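Long-range contact in beta-1,4-mannanase (Cryptopygus antarcticus, PDB 4OOU), which hydrolyses internal beta-1,4-mannosidic linkages of mannans, galactomannans and glucomannans, releasing short manno-oligosaccharides: residues Ala314-Lys328 with Cys349-Leu363. Sequence-based numbering, arbitrary orientation.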
ATOM      1  N   ALA A 314      -0.351   9.819  11.149  1.00 40.65           N
ATOM      2  CA  ALA A 314       0.719  10.540  11.826  1.00 43.64           C
ATOM      3  C   ALA A 314       0.294  11.225  13.125  1.00 46.15           C
ATOM      4  O   ALA A 314      -0.752  11.871  13.149  1.00 41.12           O
ATOM      5  CB  ALA A 314       1.312  11.563  10.878  1.00 44.61           C
ATOM      6  N   SER A 315       1.131  11.092  14.178  1.00 50.25           N
ATOM      7  CA  SER A 315       0.914  11.716  15.527  1.00 50.08           C
ATOM      8  C   SER A 315       0.495  13.143  15.404  1.00 44.55           C
ATOM      9  O   SER A 315      -0.358  13.623  16.125  1.00 41.56           O
ATOM     10  CB  SER A 315       2.200  11.792  16.363  1.00 50.96           C
ATOM     11  OG  SER A 315       3.041  10.685  16.163  1.00 57.41           O
ATOM     12  N   VAL A 316       1.152  13.794  14.468  1.00 40.92           N
ATOM     13  CA  VAL A 316       1.152  15.204  14.325  1.00 40.86           C
ATOM     14  C   VAL A 316      -0.084  15.693  13.505  1.00 42.54           C
ATOM     15  O   VAL A 316      -0.364  16.901  13.441  1.00 39.78           O
ATOM     16  CB  VAL A 316       2.542  15.586  13.757  1.00 43.94           C
ATOM     17  CG1 VAL A 316       2.587  15.363  12.252  1.00 44.77           C
ATOM     18  CG2 VAL A 316       2.941  17.004  14.160  1.00 49.24           C
ATOM     19  N   CYS A 317      -0.816  14.749  12.893  1.00 39.08           N
ATOM     20  CA  CYS A 317      -2.193  14.964  12.460  1.00 36.88           C
ATOM     21  C   CYS A 317      -3.086  13.893  13.045  1.00 38.32           C
ATOM     22  O   CYS A 317      -3.553  12.974  12.367  1.00 45.83           O
ATOM     23  CB  CYS A 317      -2.275  15.020  10.950  1.00 38.28           C
ATOM     24  SG  CYS A 317      -1.212  16.360  10.418  1.00 41.53           S
ATOM     25  N   SER A 318      -3.305  14.021  14.342  1.00 37.29           N
ATOM     26  CA  SER A 318      -4.111  13.106  15.077  1.00 37.28           C
ATOM     27  C   SER A 318      -4.906  13.941  16.045  1.00 40.47           C
ATOM     28  O   SER A 318      -5.037  15.159  15.847  1.00 41.90           O
ATOM     29  CB  SER A 318      -3.180  12.144  15.818  1.00 42.51           C
ATOM     30  OG  SER A 318      -2.270  12.812  16.683  1.00 41.59           O
ATOM     31  N   GLN A 319      -5.430  13.312  17.097  1.00 44.02           N
ATOM     32  CA  GLN A 319      -6.065  14.059  18.220  1.00 46.27           C
ATOM     33  C   GLN A 319      -5.208  14.071  19.515  1.00 41.56           C
ATOM     34  O   GLN A 319      -5.719  13.937  20.623  1.00 38.23           O
ATOM     35  CB  GLN A 319      -7.475  13.510  18.473  1.00 45.08           C
ATOM     36  CG  GLN A 319      -8.538  14.177  17.611  1.00 45.02           C
ATOM     37  CD  GLN A 319      -9.904  13.629  17.922  1.00 46.84           C
ATOM     38  OE1 GLN A 319     -10.073  12.938  18.925  1.00 49.17           O
ATOM     39  NE2 GLN A 319     -10.883  13.896  17.059  1.00 44.29           N
ATOM     40  N   ASN A 320      -3.903  14.247  19.340  1.00 41.26           N
ATOM     41  CA  ASN A 320      -2.908  14.089  20.416  1.00 44.60           C
ATOM     42  C   ASN A 320      -2.939  12.844  21.279  1.00 39.32           C
ATOM     43  O   ASN A 320      -2.453  12.875  22.395  1.00 38.94           O
ATOM     44  CB  ASN A 320      -2.876  15.310  21.337  1.00 45.25           C
ATOM     45  CG  ASN A 320      -1.732  16.202  21.003  1.00 50.52           C
ATOM     46  OD1 ASN A 320      -1.830  16.993  20.060  1.00 56.32           O
ATOM     47  ND2 ASN A 320      -0.609  16.046  21.717  1.00 49.08           N
ATOM     48  N   GLU A 321      -3.457  11.743  20.787  1.00 35.73           N
ATOM     49  CA  GLU A 321      -3.443  10.567  21.627  1.00 41.08           C
ATOM     50  C   GLU A 321      -1.973  10.191  22.030  1.00 39.77           C
ATOM     51  O   GLU A 321      -1.746   9.624  23.102  1.00 38.38           O
ATOM     52  CB  GLU A 321      -4.140   9.389  20.941  1.00 42.28           C
ATOM     53  CG  GLU A 321      -5.624   9.572  20.707  1.00 43.49           C
ATOM     54  CD  GLU A 321      -5.985  10.156  19.345  1.00 45.91           C
ATOM     55  OE1 GLU A 321      -7.109   9.823  18.876  1.00 49.54           O
ATOM     56  OE2 GLU A 321      -5.169  10.923  18.757  1.00 39.06           O
ATOM     57  N   GLY A 322      -1.001  10.529  21.176  1.00 40.25           N
ATOM     58  CA  GLY A 322       0.409  10.157  21.392  1.00 44.53           C
ATOM     59  C   GLY A 322       0.749   8.900  20.596  1.00 45.66           C
ATOM     60  O   GLY A 322       0.071   7.874  20.743  1.00 48.85           O
ATOM     61  N   ILE A 323       1.777   8.976  19.750  1.00 43.97           N
ATOM     62  CA  ILE A 323       2.146   7.853  18.864  1.00 46.09           C
ATOM     63  C   ILE A 323       1.935   6.496  19.449  1.00 44.54           C
ATOM     64  O   ILE A 323       1.396   5.645  18.775  1.00 45.84           O
ATOM     65  CB  ILE A 323       3.628   7.777  18.503  1.00 49.29           C
ATOM     66  CG1 ILE A 323       4.391   8.830  19.285  1.00 53.28           C
ATOM     67  CG2 ILE A 323       3.833   7.750  16.964  1.00 50.13           C
ATOM     68  CD1 ILE A 323       5.856   8.518  19.359  1.00 55.86           C
ATOM     69  N   GLN A 324       2.393   6.263  20.675  1.00 43.12           N
ATOM     70  CA  GLN A 324       2.342   4.893  21.193  1.00 43.30           C
ATOM     71  C   GLN A 324       0.914   4.427  21.451  1.00 40.75           C
ATOM     72  O   GLN A 324       0.613   3.263  21.259  1.00 35.05           O
ATOM     73  CB  GLN A 324       3.189   4.706  22.463  1.00 45.40           C
ATOM     74  CG  GLN A 324       4.691   4.803  22.255  1.00 42.45           C
ATOM     75  CD  GLN A 324       5.472   4.201  23.401  1.00 43.99           C
ATOM     76  OE1 GLN A 324       5.012   4.169  24.553  1.00 44.82           O
ATOM     77  NE2 GLN A 324       6.660   3.700  23.090  1.00 46.14           N
ATOM     78  N   ASN A 325       0.035   5.314  21.908  1.00 42.02           N
ATOM     79  CA  ASN A 325      -1.331   4.889  22.177  1.00 42.91           C
ATOM     80  C   ASN A 325      -2.051   4.618  20.869  1.00 40.50           C
ATOM     81  O   ASN A 325      -2.971   3.793  20.805  1.00 44.57           O
ATOM     82  CB  ASN A 325      -2.049   5.930  23.021  1.00 46.18           C
ATOM     83  CG  ASN A 325      -1.279   6.262  24.280  1.00 46.86           C
ATOM     84  OD1 ASN A 325      -0.803   5.368  24.994  1.00 50.95           O
ATOM     85  ND2 ASN A 325      -1.096   7.543  24.527  1.00 44.11           N
ATOM     86  N   LEU A 326      -1.608   5.324  19.834  1.00 37.95           N
ATOM     87  CA  LEU A 326      -2.056   5.122  18.459  1.00 36.00           C
ATOM     88  C   LEU A 326      -1.680   3.710  17.986  1.00 36.32           C
ATOM     89  O   LEU A 326      -2.536   2.958  17.537  1.00 31.73           O
ATOM     90  CB  LEU A 326      -1.441   6.208  17.543  1.00 35.31           C
ATOM     91  CG  LEU A 326      -2.328   7.399  17.127  1.00 36.84           C
ATOM     92  CD1 LEU A 326      -3.603   7.457  17.951  1.00 41.01           C
ATOM     93  CD2 LEU A 326      -1.646   8.761  17.143  1.00 33.51           C
ATOM     94  N   TYR A 327      -0.407   3.351  18.112  1.00 34.21           N
ATOM     95  CA  TYR A 327       0.030   2.018  17.751  1.00 37.56           C
ATOM     96  C   TYR A 327      -0.799   1.000  18.523  1.00 40.52           C
ATOM     97  O   TYR A 327      -1.358   0.047  17.927  1.00 39.76           O
ATOM     98  CB  TYR A 327       1.528   1.812  18.007  1.00 37.51           C
ATOM     99  CG  TYR A 327       2.426   2.196  16.837  1.00 38.90           C
ATOM    100  CD1 TYR A 327       2.635   1.306  15.794  1.00 37.96           C
ATOM    101  CD2 TYR A 327       3.082   3.430  16.785  1.00 38.46           C
ATOM    102  CE1 TYR A 327       3.434   1.625  14.722  1.00 37.83           C
ATOM    103  CE2 TYR A 327       3.873   3.758  15.701  1.00 38.94           C
ATOM    104  CZ  TYR A 327       4.045   2.839  14.673  1.00 39.11           C
ATOM    105  OH  TYR A 327       4.843   3.104  13.577  1.00 40.31           O
ATOM    106  N   LYS A 328      -0.892   1.232  19.832  1.00 39.99           N
ATOM    107  CA  LYS A 328      -1.659   0.381  20.739  1.00 42.46           C
ATOM    108  C   LYS A 328      -3.162   0.345  20.451  1.00 37.86           C
ATOM    109  O   LYS A 328      -3.781  -0.707  20.599  1.00 37.97           O
ATOM    110  CB  LYS A 328      -1.392   0.747  22.209  1.00 46.08           C
ATOM    111  CG  LYS A 328      -0.331  -0.153  22.850  1.00 51.67           C
ATOM    112  CD  LYS A 328      -0.053   0.198  24.306  1.00 56.35           C
ATOM    113  CE  LYS A 328       0.665   1.534  24.426  1.00 55.12           C
ATOM    114  NZ  LYS A 328       1.359   1.657  25.735  1.00 60.31           N
ATOM    115  N   CYS A 349       1.865  16.674   7.316  1.00 48.96           N
ATOM    116  CA  CYS A 349       1.437  15.604   8.210  1.00 44.43           C
ATOM    117  C   CYS A 349       2.426  14.453   8.160  1.00 42.62           C
ATOM    118  O   CYS A 349       2.073  13.350   7.780  1.00 43.37           O
ATOM    119  CB  CYS A 349      -0.007  15.153   7.892  1.00 42.53           C
ATOM    120  SG  CYS A 349      -1.291  16.349   8.423  1.00 39.51           S
ATOM    121  N   SER A 350       3.679  14.747   8.507  1.00 41.54           N
ATOM    122  CA  SER A 350       4.712  13.723   8.659  1.00 42.20           C
ATOM    123  C   SER A 350       5.337  13.795  10.019  1.00 40.91           C
ATOM    124  O   SER A 350       5.743  14.859  10.491  1.00 42.30           O
ATOM    125  CB  SER A 350       5.843  13.853   7.632  1.00 44.56           C
ATOM    126  OG  SER A 350       6.904  12.939   7.924  1.00 44.27           O
ATOM    127  N   ASP A 351       5.444  12.639  10.645  1.00 41.69           N
ATOM    128  CA  ASP A 351       6.144  12.543  11.903  1.00 41.53           C
ATOM    129  C   ASP A 351       7.642  12.593  11.697  1.00 40.81           C
ATOM    130  O   ASP A 351       8.185  12.512  10.578  1.00 42.16           O
ATOM    131  CB  ASP A 351       5.757  11.258  12.653  1.00 42.30           C
ATOM    132  CG  ASP A 351       4.367  11.329  13.260  1.00 40.64           C
ATOM    133  OD1 ASP A 351       4.038  12.358  13.924  1.00 42.12           O
ATOM    134  OD2 ASP A 351       3.620  10.344  13.100  1.00 35.19           O
ATOM    135  N   THR A 352       8.284  12.771  12.828  1.00 41.15           N
ATOM    136  CA  THR A 352       9.718  12.703  12.995  1.00 40.69           C
ATOM    137  C   THR A 352      10.174  11.263  12.819  1.00 40.12           C
ATOM    138  O   THR A 352       9.529  10.397  13.381  1.00 42.61           O
ATOM    139  CB  THR A 352       9.934  13.176  14.429  1.00 38.85           C
ATOM    140  OG1 THR A 352      10.101  14.588  14.388  1.00 44.75           O
ATOM    141  CG2 THR A 352      11.076  12.603  15.053  1.00 42.00           C
ATOM    142  N   TYR A 353      11.259  10.967  12.103  1.00 38.79           N
ATOM    143  CA  TYR A 353      11.736   9.549  12.110  1.00 42.80           C
ATOM    144  C   TYR A 353      11.943   9.022  13.537  1.00 41.13           C
ATOM    145  O   TYR A 353      11.827   7.834  13.821  1.00 45.59           O
ATOM    146  CB  TYR A 353      13.016   9.331  11.274  1.00 46.03           C
ATOM    147  CG  TYR A 353      14.320   9.821  11.892  1.00 47.62           C
ATOM    148  CD1 TYR A 353      14.914   9.153  12.973  1.00 46.41           C
ATOM    149  CD2 TYR A 353      14.982  10.910  11.365  1.00 50.40           C
ATOM    150  CE1 TYR A 353      16.109   9.595  13.536  1.00 46.56           C
ATOM    151  CE2 TYR A 353      16.172  11.375  11.928  1.00 53.49           C
ATOM    152  CZ  TYR A 353      16.741  10.723  13.007  1.00 49.45           C
ATOM    153  OH  TYR A 353      17.943  11.206  13.520  1.00 42.22           O
ATOM    154  N   SER A 354      12.290   9.922  14.432  1.00 39.48           N
ATOM    155  CA  SER A 354      12.532   9.570  15.820  1.00 38.38           C
ATOM    156  C   SER A 354      11.325   9.063  16.613  1.00 35.72           C
ATOM    157  O   SER A 354      11.381   8.038  17.287  1.00 32.62           O
ATOM    158  CB  SER A 354      13.167  10.760  16.553  1.00 38.57           C
ATOM    159  OG  SER A 354      14.528  10.504  16.716  1.00 37.84           O
ATOM    160  N   ASN A 355      10.241   9.791  16.615  1.00 33.44           N
ATOM    161  CA  ASN A 355       9.198   9.324  17.445  1.00 36.11           C
ATOM    162  C   ASN A 355       8.342   8.334  16.641  1.00 33.87           C
ATOM    163  O   ASN A 355       7.681   7.487  17.211  1.00 34.94           O
ATOM    164  CB  ASN A 355       8.507  10.483  18.227  1.00 37.93           C
ATOM    165  CG  ASN A 355       7.235  10.983  17.595  1.00 32.85           C
ATOM    166  OD1 ASN A 355       6.223  11.011  18.237  1.00 32.91           O
ATOM    167  ND2 ASN A 355       7.302  11.436  16.381  1.00 33.55           N
ATOM    168  N   GLN A 356       8.437   8.340  15.326  1.00 33.68           N
ATOM    169  CA  GLN A 356       8.077   7.103  14.625  1.00 38.28           C
ATOM    170  C   GLN A 356       8.784   5.867  15.201  1.00 37.40           C
ATOM    171  O   GLN A 356       8.140   4.815  15.309  1.00 39.67           O
ATOM    172  CB  GLN A 356       8.331   7.193  13.142  1.00 39.66           C
ATOM    173  CG  GLN A 356       7.289   8.044  12.473  1.00 42.52           C
ATOM    174  CD  GLN A 356       7.515   8.149  11.005  1.00 43.84           C
ATOM    175  OE1 GLN A 356       7.118   7.261  10.237  1.00 49.73           O
ATOM    176  NE2 GLN A 356       8.164   9.232  10.595  1.00 41.72           N
ATOM    177  N   MET A 357      10.058   5.985  15.604  1.00 34.59           N
ATOM    178  CA  MET A 357      10.740   4.849  16.269  1.00 38.03           C
ATOM    179  C   MET A 357      10.175   4.602  17.668  1.00 39.91           C
ATOM    180  O   MET A 357       9.977   3.453  18.079  1.00 43.27           O
ATOM    181  CB  MET A 357      12.255   5.040  16.331  1.00 38.40           C
ATOM    182  CG  MET A 357      12.973   4.911  15.001  1.00 39.91           C
ATOM    183  SD  MET A 357      14.771   4.856  15.182  1.00 45.21           S
ATOM    184  CE  MET A 357      15.220   6.562  14.960  1.00 47.78           C
ATOM    185  N   TYR A 358       9.895   5.687  18.387  1.00 43.33           N
ATOM    186  CA  TYR A 358       9.285   5.603  19.705  1.00 43.02           C
ATOM    187  C   TYR A 358       8.010   4.796  19.555  1.00 40.29           C
ATOM    188  O   TYR A 358       7.825   3.797  20.236  1.00 38.94           O
ATOM    189  CB  TYR A 358       9.013   7.006  20.289  1.00 45.53           C
ATOM    190  CG  TYR A 358       8.533   7.053  21.749  1.00 52.38           C
ATOM    191  CD1 TYR A 358       9.070   6.214  22.718  1.00 56.47           C
ATOM    192  CD2 TYR A 358       7.568   7.977  22.158  1.00 59.18           C
ATOM    193  CE1 TYR A 358       8.625   6.265  24.034  1.00 60.75           C
ATOM    194  CE2 TYR A 358       7.121   8.044  23.468  1.00 61.49           C
ATOM    195  CZ  TYR A 358       7.648   7.183  24.410  1.00 64.03           C
ATOM    196  OH  TYR A 358       7.218   7.252  25.730  1.00 66.00           O
ATOM    197  N   GLY A 359       7.153   5.228  18.639  1.00 38.64           N
ATOM    198  CA  GLY A 359       5.912   4.545  18.356  1.00 38.55           C
ATOM    199  C   GLY A 359       6.060   3.044  18.184  1.00 38.35           C
ATOM    200  O   GLY A 359       5.368   2.278  18.864  1.00 39.40           O
ATOM    201  N   MET A 360       6.956   2.596  17.308  1.00 35.76           N
ATOM    202  CA  MET A 360       7.068   1.143  17.083  1.00 39.07           C
ATOM    203  C   MET A 360       7.442   0.389  18.369  1.00 41.79           C
ATOM    204  O   MET A 360       7.000  -0.756  18.568  1.00 38.64           O
ATOM    205  CB  MET A 360       8.070   0.823  15.962  1.00 39.32           C
ATOM    206  CG  MET A 360       7.499   0.989  14.558  1.00 38.83           C
ATOM    207  SD  MET A 360       8.701   0.887  13.237  1.00 40.23           S
ATOM    208  CE  MET A 360       9.570   2.424  13.508  1.00 40.23           C
ATOM    209  N   GLN A 361       8.254   1.026  19.231  1.00 41.16           N
ATOM    210  CA  GLN A 361       8.666   0.415  20.496  1.00 42.89           C
ATOM    211  C   GLN A 361       7.433   0.014  21.301  1.00 44.35           C
ATOM    212  O   GLN A 361       7.465  -0.956  22.067  1.00 38.27           O
ATOM    213  CB  GLN A 361       9.523   1.362  21.347  1.00 46.11           C
ATOM    214  CG  GLN A 361      11.004   1.402  21.001  1.00 51.05           C
ATOM    215  CD  GLN A 361      11.731   2.602  21.617  1.00 55.93           C
ATOM    216  OE1 GLN A 361      11.465   2.990  22.767  1.00 59.49           O
ATOM    217  NE2 GLN A 361      12.640   3.209  20.842  1.00 55.86           N
ATOM    218  N   ALA A 362       6.340   0.759  21.143  1.00 41.12           N
ATOM    219  CA  ALA A 362       5.155   0.445  21.905  1.00 40.19           C
ATOM    220  C   ALA A 362       4.747  -1.000  21.678  1.00 38.08           C
ATOM    221  O   ALA A 362       4.103  -1.598  22.536  1.00 34.94           O
ATOM    222  CB  ALA A 362       4.001   1.379  21.549  1.00 42.45           C
ATOM    223  N   LEU A 363       5.074  -1.573  20.531  1.00 36.57           N
ATOM    224  CA  LEU A 363       4.675  -2.972  20.327  1.00 40.37           C
ATOM    225  C   LEU A 363       5.841  -3.993  20.324  1.00 39.92           C
ATOM    226  O   LEU A 363       5.622  -5.149  20.009  1.00 38.15           O
ATOM    227  CB  LEU A 363       3.800  -3.102  19.070  1.00 42.08           C
ATOM    228  CG  LEU A 363       2.529  -2.227  19.027  1.00 42.43           C
ATOM    229  CD1 LEU A 363       1.944  -2.197  17.619  1.00 43.18           C
ATOM    230  CD2 LEU A 363       1.472  -2.702  20.032  1.00 41.39           C
TER
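Q324 and G359 face each other where helices 323-328 and 353-361 pack side by side, their axes 7.9 Å apart at closest approach and their N-to-C directions 43° apart. The close spacing depends on G359: a CB there would overlap the Y327 ring and I323 CG2. Y327 lays one ring face over the G359-M360 peptide, with M360 N 3.6 Å above the ring plane and M360 CA close to the ring normal; L363 CD1 packs obliquely, 4.0 Å from Y327 CD1. The Y327 hydroxyl hydrogen-bonds G41 O on barrel strand 35-43, so a leucine in place of Y327 would probably cost G41 O this hydrogen bond and leave the G359-M360 peptide without its aromatic cover. Q324 crosses Y358 at about a right angle, its amide stacked on the ring with the planes 21° apart. From there Q324 NE2 donates a nearly straight bond to Y358 O (3.1 Å), within its own amide plane but well above that of the carbonyl. Q324 CB also touches A362 CB at 3.5 Å.

In the loops, the D351 carboxylate receives the type I turn A314-C317. D351 OD2 offers its syn lone pair to S315 N at 2.8 Å, while D351 OD1 takes weak bonds from S315 OG and V316 N. With CG beside its own backbone N (chi1 -74°), the buried D351 extends its carboxylate to these donors. Beyond the turn, C317 SG and C349 SG are joined by a disulfide.

The chemistry thus divides in two: aromatic and apolar packing, with one amide-to-carbonyl hydrogen bond, joins neighbouring helices on the outer face of the TIM barrel, whereas the D351 carboxylate and the C317-C349 disulfide fasten the loop after strand 308-313 to residues 349-351; C349 lies within 346-350, a region thought to help stabilise the transition state.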